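Local coordinates for protein SusD homolog (Bacteroides thetaiotaomicron, PDB 3SGH) that probably binds glycans at the bacterial cell surface as an outer-membrane lipoprotein of the SusD family, built largely as an alpha-alpha superhelix, at residues A[25-30]-A[81-86]; A[56-61]-A[67-72]; A[100-105]-A[151-156]; A[299-304]-A[372-377]; A[321-326]-A[348-353]. One frame throughout, in Å; residues are numbered along the deposited sequence.

Contact 1. Residues A[25-30]-A[81-86]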
# COMPACT_ATOMS: atom_id res chain seq x y z
N PHE A 25 9.06 -14.05 -2.15
CA PHE A 25 8.83 -12.92 -3.03
C PHE A 25 7.35 -12.62 -3.30
O PHE A 25 7.01 -11.53 -3.82
CB PHE A 25 9.47 -13.14 -4.40
CG PHE A 25 10.99 -12.99 -4.47
CD1 PHE A 25 11.76 -12.34 -3.52
CD2 PHE A 25 11.62 -13.47 -5.60
CE1 PHE A 25 13.13 -12.19 -3.69
CE2 PHE A 25 13.00 -13.34 -5.77
CZ PHE A 25 13.74 -12.73 -4.83
N ASN A 26 6.47 -13.58 -3.01
CA ASN A 26 5.03 -13.30 -3.17
C ASN A 26 4.52 -12.14 -2.29
O ASN A 26 3.49 -11.56 -2.59
CB ASN A 26 4.23 -14.54 -2.90
CG ASN A 26 4.32 -15.53 -4.06
OD1 ASN A 26 3.69 -15.30 -5.09
ND2 ASN A 26 5.17 -16.54 -3.93
N VAL A 27 5.25 -11.76 -1.23
CA VAL A 27 4.81 -10.59 -0.47
C VAL A 27 4.87 -9.26 -1.22
O VAL A 27 4.21 -8.32 -0.82
CB VAL A 27 5.53 -10.41 0.87
CG1 VAL A 27 5.35 -11.68 1.77
CG2 VAL A 27 7.02 -10.02 0.68
N TYR A 28 5.66 -9.16 -2.28
CA TYR A 28 5.85 -7.87 -2.93
C TYR A 28 4.60 -7.40 -3.66
O TYR A 28 4.24 -6.24 -3.57
CB TYR A 28 7.01 -7.94 -3.90
CG TYR A 28 8.37 -8.00 -3.23
CD1 TYR A 28 8.79 -6.97 -2.40
CD2 TYR A 28 9.27 -9.01 -3.48
CE1 TYR A 28 10.04 -6.96 -1.78
CE2 TYR A 28 10.52 -9.01 -2.85
CZ TYR A 28 10.90 -7.98 -2.00
OH TYR A 28 12.13 -7.93 -1.36
N ALA A 29 3.93 -8.31 -4.33
CA ALA A 29 2.77 -7.96 -5.14
C ALA A 29 1.54 -8.83 -4.91
O ALA A 29 0.46 -8.45 -5.35
CB ALA A 29 3.13 -7.99 -6.61
N CYS A 30 1.72 -10.00 -4.27
CA CYS A 30 0.61 -10.98 -4.08
C CYS A 30 -0.14 -11.32 -5.38
O CYS A 30 -1.35 -11.06 -5.48
CB CYS A 30 -0.38 -10.47 -3.04
SG CYS A 30 0.37 -10.52 -1.36
N TYR A 81 2.72 -14.20 6.80
CA TYR A 81 3.50 -15.19 7.52
C TYR A 81 3.79 -16.44 6.71
O TYR A 81 4.89 -16.95 6.76
CB TYR A 81 2.82 -15.60 8.83
CG TYR A 81 3.44 -14.97 10.04
CD1 TYR A 81 3.28 -13.63 10.32
CD2 TYR A 81 4.15 -15.76 10.93
CE1 TYR A 81 3.89 -13.06 11.45
CE2 TYR A 81 4.73 -15.24 12.05
CZ TYR A 81 4.61 -13.89 12.31
OH TYR A 81 5.20 -13.42 13.46
N GLY A 82 2.82 -16.92 5.96
CA GLY A 82 3.02 -18.10 5.15
C GLY A 82 4.12 -17.97 4.12
O GLY A 82 4.88 -18.93 3.86
N TYR A 83 4.23 -16.80 3.51
CA TYR A 83 5.27 -16.61 2.51
C TYR A 83 6.67 -16.42 3.15
O TYR A 83 7.66 -16.93 2.63
CB TYR A 83 4.95 -15.42 1.59
CG TYR A 83 3.80 -15.65 0.64
CD1 TYR A 83 3.69 -16.83 -0.09
CD2 TYR A 83 2.87 -14.63 0.40
CE1 TYR A 83 2.65 -17.03 -0.95
CE2 TYR A 83 1.84 -14.81 -0.48
CZ TYR A 83 1.72 -16.01 -1.16
OH TYR A 83 0.69 -16.18 -2.05
N ILE A 84 6.74 -15.70 4.27
CA ILE A 84 8.01 -15.31 4.83
C ILE A 84 8.64 -16.43 5.65
O ILE A 84 9.86 -16.62 5.61
CB ILE A 84 7.89 -14.03 5.68
CG1 ILE A 84 7.43 -12.85 4.77
CG2 ILE A 84 9.19 -13.74 6.43
CD1 ILE A 84 8.36 -12.60 3.51
N TYR A 85 7.82 -17.19 6.38
CA TYR A 85 8.36 -18.24 7.27
C TYR A 85 7.80 -19.59 6.88
O TYR A 85 6.63 -19.66 6.52
CB TYR A 85 8.00 -17.93 8.72
CG TYR A 85 8.39 -16.58 9.20
CD1 TYR A 85 9.71 -16.30 9.60
CD2 TYR A 85 7.45 -15.57 9.35
CE1 TYR A 85 10.06 -15.04 10.07
CE2 TYR A 85 7.82 -14.30 9.84
CZ TYR A 85 9.11 -14.07 10.19
OH TYR A 85 9.45 -12.81 10.63
N PRO A 86 8.62 -20.68 6.98
CA PRO A 86 9.98 -20.72 7.55
C PRO A 86 11.11 -20.35 6.58
O PRO A 86 12.26 -20.43 6.95
CB PRO A 86 10.11 -22.20 8.01
CG PRO A 86 9.30 -22.96 7.03
CD PRO A 86 8.09 -22.06 6.76
O HOH W 1 0.96 -14.51 -4.41

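Contact 2. Residues A[56-61]-A[67-72]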
# COMPACT_ATOMS: atom_id res chain seq x y z
N TRP A 56 -20.25 -11.93 0.56
CA TRP A 56 -19.92 -13.25 1.11
C TRP A 56 -20.98 -13.77 2.08
O TRP A 56 -20.65 -14.43 3.05
CB TRP A 56 -18.55 -13.26 1.79
CG TRP A 56 -17.47 -12.74 0.86
CD1 TRP A 56 -16.82 -13.45 -0.09
CD2 TRP A 56 -16.97 -11.41 0.79
NE1 TRP A 56 -15.95 -12.65 -0.77
CE2 TRP A 56 -16.00 -11.38 -0.23
CE3 TRP A 56 -17.25 -10.23 1.49
CZ2 TRP A 56 -15.29 -10.24 -0.55
CZ3 TRP A 56 -16.55 -9.08 1.15
CH2 TRP A 56 -15.62 -9.09 0.10
N SER A 57 -22.23 -13.49 1.74
CA SER A 57 -23.40 -13.80 2.56
C SER A 57 -23.33 -13.21 3.95
O SER A 57 -24.03 -13.71 4.87
CB SER A 57 -23.60 -15.32 2.70
OG SER A 57 -23.65 -15.95 1.45
N PHE A 58 -22.55 -12.16 4.14
CA PHE A 58 -22.47 -11.48 5.45
C PHE A 58 -23.22 -10.15 5.52
O PHE A 58 -23.21 -9.49 6.55
CB PHE A 58 -21.03 -11.15 5.81
CG PHE A 58 -20.17 -12.34 6.22
CD1 PHE A 58 -20.63 -13.27 7.13
CD2 PHE A 58 -18.88 -12.48 5.73
CE1 PHE A 58 -19.81 -14.34 7.53
CE2 PHE A 58 -18.05 -13.53 6.13
CZ PHE A 58 -18.51 -14.45 7.03
N GLY A 59 -23.84 -9.75 4.40
CA GLY A 59 -24.46 -8.41 4.33
C GLY A 59 -23.43 -7.32 4.56
O GLY A 59 -22.43 -7.28 3.88
N LYS A 60 -23.66 -6.44 5.52
CA LYS A 60 -22.76 -5.33 5.83
C LYS A 60 -21.70 -5.65 6.91
O LYS A 60 -20.94 -4.76 7.30
CB LYS A 60 -23.56 -4.10 6.22
CG LYS A 60 -24.42 -3.62 5.08
CD LYS A 60 -25.14 -2.26 5.37
CE LYS A 60 -25.97 -1.79 4.18
NZ LYS A 60 -26.75 -0.60 4.53
N ASN A 61 -21.68 -6.89 7.39
CA ASN A 61 -20.64 -7.32 8.35
C ASN A 61 -19.43 -7.81 7.58
O ASN A 61 -19.08 -9.00 7.57
CB ASN A 61 -21.19 -8.34 9.34
CG ASN A 61 -22.11 -7.69 10.33
OD1 ASN A 61 -21.71 -6.73 10.99
ND2 ASN A 61 -23.38 -8.13 10.39
N ASN A 67 -16.41 -4.02 9.79
CA ASN A 67 -16.79 -5.08 10.71
C ASN A 67 -16.64 -6.48 10.09
O ASN A 67 -17.58 -7.29 10.06
CB ASN A 67 -18.21 -4.86 11.21
CG ASN A 67 -18.47 -5.54 12.52
OD1 ASN A 67 -17.70 -5.39 13.46
ND2 ASN A 67 -19.58 -6.30 12.61
N ALA A 68 -15.44 -6.74 9.59
CA ALA A 68 -15.12 -8.06 9.02
C ALA A 68 -15.22 -9.20 10.02
O ALA A 68 -14.95 -9.05 11.23
CB ALA A 68 -13.71 -8.08 8.42
N SER A 69 -15.53 -10.36 9.47
CA SER A 69 -15.43 -11.64 10.16
C SER A 69 -14.02 -11.91 10.63
O SER A 69 -13.07 -11.34 10.15
CB SER A 69 -15.85 -12.77 9.21
OG SER A 69 -14.92 -12.93 8.16
N GLU A 70 -13.88 -12.81 11.60
CA GLU A 70 -12.55 -13.22 12.05
C GLU A 70 -11.73 -13.77 10.90
O GLU A 70 -10.57 -13.43 10.79
CB GLU A 70 -12.68 -14.28 13.12
CG GLU A 70 -13.30 -13.75 14.43
CD GLU A 70 -13.37 -14.79 15.56
OE1 GLU A 70 -12.93 -15.95 15.37
OE2 GLU A 70 -13.91 -14.47 16.66
N GLY A 71 -12.34 -14.65 10.09
CA GLY A 71 -11.65 -15.23 8.93
C GLY A 71 -11.11 -14.20 7.95
O GLY A 71 -9.97 -14.32 7.48
N HIS A 72 -11.93 -13.20 7.63
CA HIS A 72 -11.52 -12.11 6.76
C HIS A 72 -10.47 -11.28 7.46
O HIS A 72 -9.41 -11.03 6.91
CB HIS A 72 -12.71 -11.26 6.34
CG HIS A 72 -13.59 -11.94 5.37
ND1 HIS A 72 -14.72 -11.37 4.84
CD2 HIS A 72 -13.48 -13.16 4.79
CE1 HIS A 72 -15.28 -12.21 4.00
NE2 HIS A 72 -14.54 -13.31 3.94
O HOH W 2 -16.46 -10.23 6.82

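Contact 3. Residues A[100-105]-A[151-156]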
# COMPACT_ATOMS: atom_id res chain seq x y z
N VAL A 100 24.37 -12.06 -0.84
CA VAL A 100 23.22 -11.41 -1.52
C VAL A 100 21.91 -12.16 -1.28
O VAL A 100 20.85 -11.54 -1.17
CB VAL A 100 23.53 -11.26 -3.00
CG1 VAL A 100 22.27 -10.88 -3.81
CG2 VAL A 100 24.64 -10.20 -3.20
N ILE A 101 21.94 -13.48 -1.14
CA ILE A 101 20.70 -14.24 -0.98
C ILE A 101 20.16 -13.97 0.43
O ILE A 101 18.97 -13.79 0.59
CB ILE A 101 20.86 -15.76 -1.27
CG1 ILE A 101 21.40 -15.94 -2.70
CG2 ILE A 101 19.57 -16.53 -1.01
CD1 ILE A 101 20.60 -15.22 -3.81
N TYR A 102 21.05 -13.85 1.43
CA TYR A 102 20.62 -13.49 2.76
C TYR A 102 20.09 -12.07 2.80
O TYR A 102 19.06 -11.81 3.42
CB TYR A 102 21.76 -13.65 3.77
CG TYR A 102 21.37 -13.26 5.15
CD1 TYR A 102 20.38 -13.96 5.83
CD2 TYR A 102 22.00 -12.19 5.80
CE1 TYR A 102 20.02 -13.61 7.12
CE2 TYR A 102 21.63 -11.85 7.11
CZ TYR A 102 20.65 -12.58 7.75
OH TYR A 102 20.28 -12.26 9.06
N ALA A 103 20.79 -11.14 2.14
CA ALA A 103 20.34 -9.76 2.03
C ALA A 103 18.92 -9.73 1.44
O ALA A 103 18.04 -9.02 1.94
CB ALA A 103 21.29 -8.97 1.16
N MSE A 104 18.70 -10.48 0.36
CA MSE A 104 17.37 -10.50 -0.25
C MSE A 104 16.31 -11.10 0.66
O MSE A 104 15.15 -10.69 0.62
CB MSE A 104 17.39 -11.21 -1.61
CG MSE A 104 18.18 -10.44 -2.65
SE MSE A 104 17.45 -8.76 -3.08
CE MSE A 104 15.55 -9.28 -3.13
N ALA A 105 16.69 -12.09 1.48
CA ALA A 105 15.74 -12.69 2.43
C ALA A 105 15.37 -11.68 3.52
O ALA A 105 14.22 -11.54 3.88
CB ALA A 105 16.33 -13.98 3.03
N LEU A 151 17.12 -3.91 7.48
CA LEU A 151 17.11 -3.33 6.14
C LEU A 151 18.48 -2.68 5.91
O LEU A 151 19.04 -2.80 4.84
CB LEU A 151 15.96 -2.32 6.02
CG LEU A 151 15.84 -1.65 4.64
CD1 LEU A 151 15.72 -2.64 3.52
CD2 LEU A 151 14.62 -0.67 4.66
N ASP A 152 19.06 -2.03 6.93
CA ASP A 152 20.39 -1.44 6.75
C ASP A 152 21.47 -2.48 6.45
O ASP A 152 22.42 -2.24 5.67
CB ASP A 152 20.78 -0.61 7.99
CG ASP A 152 20.10 0.76 8.03
OD1 ASP A 152 19.67 1.26 6.96
OD2 ASP A 152 20.01 1.37 9.15
N ASN A 153 21.33 -3.63 7.09
CA ASN A 153 22.25 -4.74 6.87
C ASN A 153 22.13 -5.22 5.42
O ASN A 153 23.14 -5.42 4.78
CB ASN A 153 21.92 -5.89 7.79
CG ASN A 153 23.00 -6.98 7.75
OD1 ASN A 153 24.11 -6.76 8.25
ND2 ASN A 153 22.69 -8.16 7.12
N ALA A 154 20.90 -5.36 4.92
CA ALA A 154 20.67 -5.75 3.53
C ALA A 154 21.26 -4.74 2.55
O ALA A 154 21.93 -5.12 1.56
CB ALA A 154 19.21 -5.94 3.29
N ILE A 155 21.05 -3.45 2.85
CA ILE A 155 21.59 -2.36 2.05
C ILE A 155 23.12 -2.42 1.97
O ILE A 155 23.67 -2.24 0.89
CB ILE A 155 21.10 -0.95 2.55
CG1 ILE A 155 19.61 -0.80 2.22
CG2 ILE A 155 21.95 0.16 1.97
CD1 ILE A 155 18.88 0.38 2.92
N THR A 156 23.78 -2.74 3.08
CA THR A 156 25.25 -2.77 3.05
C THR A 156 25.74 -3.86 2.12
O THR A 156 26.67 -3.67 1.34
CB THR A 156 25.82 -3.01 4.43
OG1 THR A 156 25.41 -1.94 5.28
CG2 THR A 156 27.37 -3.05 4.38

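Contact 4. Residues A[299-304]-A[372-377]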
# COMPACT_ATOMS: atom_id res chain seq x y z
N ALA A 299 -21.30 -5.28 -11.96
CA ALA A 299 -20.50 -5.97 -12.97
C ALA A 299 -20.03 -5.03 -14.09
O ALA A 299 -18.93 -5.20 -14.61
CB ALA A 299 -21.29 -7.20 -13.56
N ASN A 300 -20.85 -4.07 -14.48
CA ASN A 300 -20.54 -3.18 -15.60
C ASN A 300 -20.09 -1.75 -15.23
O ASN A 300 -20.04 -0.88 -16.10
CB ASN A 300 -21.73 -3.14 -16.56
CG ASN A 300 -22.14 -4.51 -17.01
OD1 ASN A 300 -21.30 -5.32 -17.36
ND2 ASN A 300 -23.44 -4.79 -16.98
N TYR A 301 -19.75 -1.53 -13.96
CA TYR A 301 -19.08 -0.34 -13.56
C TYR A 301 -17.60 -0.41 -14.00
O TYR A 301 -17.15 -1.46 -14.46
CB TYR A 301 -19.21 -0.13 -12.04
CG TYR A 301 -20.58 0.38 -11.58
CD1 TYR A 301 -21.77 -0.30 -11.92
CD2 TYR A 301 -20.69 1.50 -10.71
CE1 TYR A 301 -23.03 0.14 -11.50
CE2 TYR A 301 -21.94 1.92 -10.26
CZ TYR A 301 -23.10 1.24 -10.66
OH TYR A 301 -24.32 1.63 -10.24
N SER A 302 -16.86 0.69 -13.87
CA SER A 302 -15.46 0.69 -14.27
C SER A 302 -14.62 -0.39 -13.58
O SER A 302 -14.67 -0.55 -12.34
CB SER A 302 -14.82 2.04 -14.00
OG SER A 302 -15.34 3.00 -14.89
N LYS A 303 -13.85 -1.10 -14.40
CA LYS A 303 -12.94 -2.12 -13.93
C LYS A 303 -11.54 -1.56 -13.80
O LYS A 303 -11.20 -0.50 -14.36
CB LYS A 303 -12.91 -3.29 -14.90
CG LYS A 303 -14.27 -3.92 -15.16
CD LYS A 303 -14.24 -5.08 -16.15
CE LYS A 303 -14.20 -4.56 -17.60
NZ LYS A 303 -14.21 -5.62 -18.72
N LEU A 304 -10.71 -2.26 -13.04
CA LEU A 304 -9.28 -1.95 -12.99
C LEU A 304 -8.70 -2.39 -14.34
O LEU A 304 -8.91 -3.53 -14.80
CB LEU A 304 -8.62 -2.73 -11.84
CG LEU A 304 -9.27 -2.66 -10.44
CD1 LEU A 304 -8.50 -3.53 -9.47
CD2 LEU A 304 -9.31 -1.21 -9.94
N GLY A 372 -13.68 15.65 -8.03
CA GLY A 372 -15.09 15.50 -8.40
C GLY A 372 -15.94 14.88 -7.31
O GLY A 372 -15.46 14.09 -6.47
N ASN A 373 -17.21 15.25 -7.32
CA ASN A 373 -18.17 14.58 -6.46
C ASN A 373 -18.54 13.27 -7.12
O ASN A 373 -18.31 13.10 -8.31
CB ASN A 373 -19.40 15.46 -6.27
CG ASN A 373 -19.07 16.74 -5.59
OD1 ASN A 373 -18.23 16.77 -4.72
ND2 ASN A 373 -19.72 17.82 -6.00
N TYR A 374 -19.14 12.37 -6.35
CA TYR A 374 -19.50 11.08 -6.87
C TYR A 374 -21.00 10.97 -6.97
O TYR A 374 -21.69 11.31 -6.02
CB TYR A 374 -19.03 10.00 -5.89
CG TYR A 374 -19.50 8.63 -6.30
CD1 TYR A 374 -18.99 8.01 -7.43
CD2 TYR A 374 -20.41 7.94 -5.53
CE1 TYR A 374 -19.43 6.76 -7.81
CE2 TYR A 374 -20.85 6.67 -5.89
CZ TYR A 374 -20.34 6.09 -7.04
OH TYR A 374 -20.77 4.84 -7.42
N VAL A 375 -21.49 10.50 -8.11
CA VAL A 375 -22.90 10.15 -8.28
C VAL A 375 -22.97 8.72 -8.75
O VAL A 375 -22.13 8.26 -9.55
CB VAL A 375 -23.66 11.09 -9.25
CG1 VAL A 375 -23.85 12.50 -8.61
CG2 VAL A 375 -22.95 11.18 -10.58
N ASP A 376 -23.97 8.01 -8.24
CA ASP A 376 -24.25 6.66 -8.66
C ASP A 376 -25.63 6.60 -9.29
O ASP A 376 -26.64 6.37 -8.60
CB ASP A 376 -24.13 5.70 -7.51
CG ASP A 376 -24.25 4.23 -7.96
OD1 ASP A 376 -24.55 3.98 -9.18
OD2 ASP A 376 -24.08 3.32 -7.10
N ASN A 377 -25.66 6.86 -10.60
CA ASN A 377 -26.89 6.92 -11.37
C ASN A 377 -27.02 5.74 -12.33
O ASN A 377 -28.02 5.65 -13.04
CB ASN A 377 -26.89 8.20 -12.23
CG ASN A 377 -27.06 9.42 -11.40
OD1 ASN A 377 -27.74 9.41 -10.34
ND2 ASN A 377 -26.38 10.49 -11.80

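Contact 5. Residues A[321-326]-A[348-353]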
# COMPACT_ATOMS: atom_id res chain seq x y z
N GLU A 321 6.89 7.13 -6.46
CA GLU A 321 6.73 7.16 -5.00
C GLU A 321 7.95 7.78 -4.34
O GLU A 321 7.80 8.53 -3.37
CB GLU A 321 6.49 5.75 -4.43
CG GLU A 321 6.11 5.79 -2.97
CD GLU A 321 5.87 4.42 -2.32
OE1 GLU A 321 5.81 3.41 -3.05
OE2 GLU A 321 5.66 4.40 -1.08
N ALA A 322 9.15 7.49 -4.87
CA ALA A 322 10.38 8.08 -4.30
C ALA A 322 10.41 9.59 -4.41
O ALA A 322 10.94 10.30 -3.51
CB ALA A 322 11.66 7.47 -4.93
N ALA A 323 9.86 10.11 -5.50
CA ALA A 323 9.80 11.56 -5.70
C ALA A 323 8.81 12.16 -4.70
O ALA A 323 9.10 13.15 -4.03
CB ALA A 323 9.42 11.89 -7.11
N PHE A 324 7.63 11.55 -4.56
CA PHE A 324 6.61 12.10 -3.65
C PHE A 324 7.00 11.97 -2.19
O PHE A 324 6.63 12.82 -1.40
CB PHE A 324 5.21 11.49 -3.88
CG PHE A 324 4.57 11.93 -5.16
CD1 PHE A 324 4.13 13.25 -5.34
CD2 PHE A 324 4.37 11.02 -6.17
CE1 PHE A 324 3.55 13.62 -6.53
CE2 PHE A 324 3.76 11.37 -7.37
CZ PHE A 324 3.35 12.67 -7.56
N LEU A 325 7.75 10.92 -1.83
CA LEU A 325 8.27 10.77 -0.46
C LEU A 325 9.23 11.93 -0.15
O LEU A 325 9.16 12.56 0.93
CB LEU A 325 8.96 9.42 -0.32
CG LEU A 325 7.99 8.21 -0.25
CD1 LEU A 325 8.76 6.94 -0.45
CD2 LEU A 325 7.17 8.19 1.04
N ARG A 326 10.12 12.23 -1.11
CA ARG A 326 11.07 13.34 -0.97
C ARG A 326 10.36 14.68 -0.96
O ARG A 326 10.78 15.59 -0.25
CB ARG A 326 12.16 13.27 -2.08
CG ARG A 326 13.15 12.14 -1.83
CD ARG A 326 14.21 12.03 -2.91
NE ARG A 326 13.63 11.56 -4.16
CZ ARG A 326 14.30 11.46 -5.30
NH1 ARG A 326 15.59 11.79 -5.37
NH2 ARG A 326 13.69 11.01 -6.38
N VAL A 348 4.77 13.63 -10.54
CA VAL A 348 3.63 13.64 -11.47
C VAL A 348 4.12 13.22 -12.85
O VAL A 348 3.50 12.37 -13.50
CB VAL A 348 2.96 15.02 -11.55
CG1 VAL A 348 1.81 14.99 -12.55
CG2 VAL A 348 2.44 15.41 -10.15
N ARG A 349 5.27 13.75 -13.29
CA ARG A 349 5.79 13.39 -14.62
C ARG A 349 6.21 11.91 -14.70
O ARG A 349 5.97 11.24 -15.70
CB ARG A 349 6.94 14.29 -15.03
CG ARG A 349 6.53 15.73 -15.32
CD ARG A 349 7.74 16.56 -15.74
NE ARG A 349 7.36 17.97 -15.72
CZ ARG A 349 6.70 18.56 -16.70
NH1 ARG A 349 6.39 17.88 -17.80
NH2 ARG A 349 6.37 19.84 -16.59
N LEU A 350 6.79 11.38 -13.62
CA LEU A 350 7.14 9.95 -13.56
C LEU A 350 5.91 9.06 -13.66
O LEU A 350 5.94 7.99 -14.24
CB LEU A 350 7.89 9.61 -12.26
CG LEU A 350 9.36 10.00 -12.27
CD1 LEU A 350 9.85 9.69 -10.89
CD2 LEU A 350 10.11 9.22 -13.36
N SER A 351 4.83 9.49 -13.02
CA SER A 351 3.59 8.71 -12.99
C SER A 351 2.99 8.64 -14.38
O SER A 351 2.56 7.57 -14.83
CB SER A 351 2.61 9.43 -12.06
OG SER A 351 1.36 8.79 -12.06
N PHE A 352 2.93 9.78 -15.06
CA PHE A 352 2.48 9.79 -16.43
C PHE A 352 3.37 8.90 -17.29
O PHE A 352 2.87 8.06 -18.02
CB PHE A 352 2.50 11.19 -17.03
CG PHE A 352 1.27 12.02 -16.73
CD1 PHE A 352 0.85 12.28 -15.43
CD2 PHE A 352 0.54 12.58 -17.75
CE1 PHE A 352 -0.28 13.09 -15.19
CE2 PHE A 352 -0.55 13.40 -17.48
CZ PHE A 352 -0.96 13.63 -16.22
N GLU A 353 4.69 9.08 -17.16
CA GLU A 353 5.63 8.30 -17.91
C GLU A 353 5.48 6.80 -17.67
O GLU A 353 5.51 6.00 -18.61
CB GLU A 353 7.08 8.74 -17.62
CG GLU A 353 8.05 8.07 -18.59
CD GLU A 353 9.50 8.48 -18.35
OE1 GLU A 353 9.75 9.20 -17.35
OE2 GLU A 353 10.36 8.04 -19.16

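Contact 1. Residues A[25-30]-A[81-86]
Y83 lays one face of its ring against the side chain of N26, and following the tyrosine from CB outward accounts for most of this contact. Its CB meets V27 CG1 at 3.8 Å, the valine and tyrosine side chains lying antiparallel as they pass. Beyond it, the ring lies under N26 CB, which sits 3.3 Å from the ring centroid and only 8° off the ring normal, a CH-pi contact over the face. The first torsion of Y83 (CG anti to its carbonyl carbon, chi1 -70°) turns the ring toward N26, whose amide lies at 26° to the ring plane. At the tip, Y83 OH is 2.9 Å from a water, which donates to N26 OD1, again at 2.9 Å. The amide is held at its nitrogen as well, since N26 ND2 bonds to T23 O, and is therefore unlikely to turn freely. A leucine in place of Y83 would probably leave N26 CB without its aromatic face and the bridging water without one of its partners. Next to the ring, V27 CG1 touches I84 CD1 at 3.6 Å, the buried apolar part of the contact. The contact thus joins the short helix 26-29 to the last turn of helix 75-84, with helix 33-40 touching Y83 through A35 and helix 100-120 meeting V27 through T108.

Contact 2. Residues A[56-61]-A[67-72]
With CG anti to the carbonyl carbon in W56, F58 and H72 (chi1 -72° in the histidine), the three rings converge into an aromatic cluster between the loop 56-61 and the start of helix 70-73. H72 points its edge at the face of W56, with CE1 3.7 Å from W56 CD2. F58 in turn presents its own edge toward the face of H72, in an offset edge-to-face pair whose planes stand at 81°. S69 caps the helix: its OG accepts from H72 N at 3.0 Å, while its CB packs 3.8 Å from F58 CZ. At the other end, N67 ND2 donates to N61 OD1 over 2.7 Å, approaching from above the carbonyl plane. N67 OD1 is held by N445. A leucine at N61 would probably leave N67 ND2 without this acceptor and that end of the pairing without its polar tie. Between the two ends, one water donates to N61 O and accepts from S69 N at 2.8 Å, with a weak further bond from H72 ND1. The weak bond is consistent with a proton on ND1 of H72; the chemistry here combines ring packing with a water that joins two backbones near the surface.

Contact 3. Residues A[100-105]-A[151-156]
A103 and A154 carry most of the surface buried here and let two helices approach closely, A103 CA and A154 CA being 4.3 Å apart. Each methyl meets the backbone of the other helix as much as the opposing side chain: A154 CB lies 3.6 Å from A103 O, and A103 CB is 3.9 Å from A154 O. Between the methyls themselves, A103 CB and A154 CB are 4.2 Å apart. This is the small-residue form of helix packing, in which alanines bring the main chains together and the contact area stays modest because little side chain stands between them. N153 extends the contact along one flank. Its CG is anti to the backbone N (chi1 -171°), which carries the amide across to Y102, where N153 ND2 comes 3.8 Å from Y102 CE2. The amide arm runs roughly perpendicular to the tyrosine side chain, and the amide plane stands 72° from the ring plane. The polar ends have their own partners: N153 ND2 bonds to Q106 OE1, one turn along from Y102 on the same helix, and Y102 OH bonds to E92 OE2. The amide therefore spans the interface by reaching the opposite helix. As a whole, the contact joins helix 100-120 to helix 140-162; helices 17-24 and 87-95 pack on the former through I101 and A105, and helix 181-198 meets M104 as well as L151 and I155 of the latter.

Contact 4. Residues A[299-304]-A[372-377]
Y301 and D376 form the tight part of this contact: Y301 OH donates to D376 OD1 over a short 2.6 Å. The carboxylate receives the hydroxyl on the syn lone pair of OD1 and lies at the edge of the tyrosine ring, the two planes 85° apart. D376 reaches that edge because CG is anti to its backbone N (chi1 -173°). Its second oxygen is also engaged, OD2 accepting from H382 ND1 and N385 ND2, so the buried carboxylate is satisfied at both oxygens and probably remains ionised. Neither segment is helix or strand; the bond ties together two long irregular loops, one leading toward strand 314-317 and the other toward helix 403-417, within a SusD-like fold whose regular structure is mostly helix. The rest is looser. Y374 OH stands 4.2 Å from Y301 CE2, near the plane of that ring, and spends its polar end on G284 O. Backbones stay well apart, with the nearest CA atoms, those of Y301 and D376, separated by 10.0 Å, and V375 and N377 are exposed to solvent.

Contact 5. Residues A[321-326]-A[348-353]
F324 and V348 cross at a slant, the phenylalanine bringing the tip of its ring to the start of segment 348-353. F324 CZ does the touching: it lies 3.4 Å from V348 N and 3.9 Å from V348 CG2, so one ring atom covers both backbone and branch. The ring is carried across by a first torsion that sets CG anti to the carbonyl carbon (chi1 -71°), while CG2 of V348 occupies the equivalent place on its own residue. Beside this pair, A323 and L350 point their CB atoms toward the opposite helix, and the leucine spans the separation: L350 CD1 ends 4.4 Å from A323 CB. With A323 CA to L350 CA and F324 CA to V348 CA both 8.5 Å, helices 319-331 and 340-354 are joined through side chains. K414 and A417 of helix 403-417 also touch F324. R326 and R349 have acidic partners outside the contact, E221 and D361. The interface between the helices is consequently apolar in character, its hold resting on dispersion and the burial of hydrocarbon.

Along the chain, contact 2 falls within the span bridged by contact 1, its helix 70-73 directly preceding helix 75-84 of contact 1; contact 3 follows, and contact 5 falls within the span bridged by contact 4. Contacts 1 and 3, with centres about 16 Å apart, touch where F25 CE1 meets M104 CE at 3.8 Å. The others do not touch: the centre of contact 2 lies about 25 Å from that of contact 1, and contacts 3 and 4, about 43 Å apart between centres, lie on opposite sides of the chain's centre. Contacts 3 and 5 pair helices, as expected of an alpha-alpha superhelix, whereas contact 4 ties two irregular loops and contact 2 sets a loop against the start of a helix.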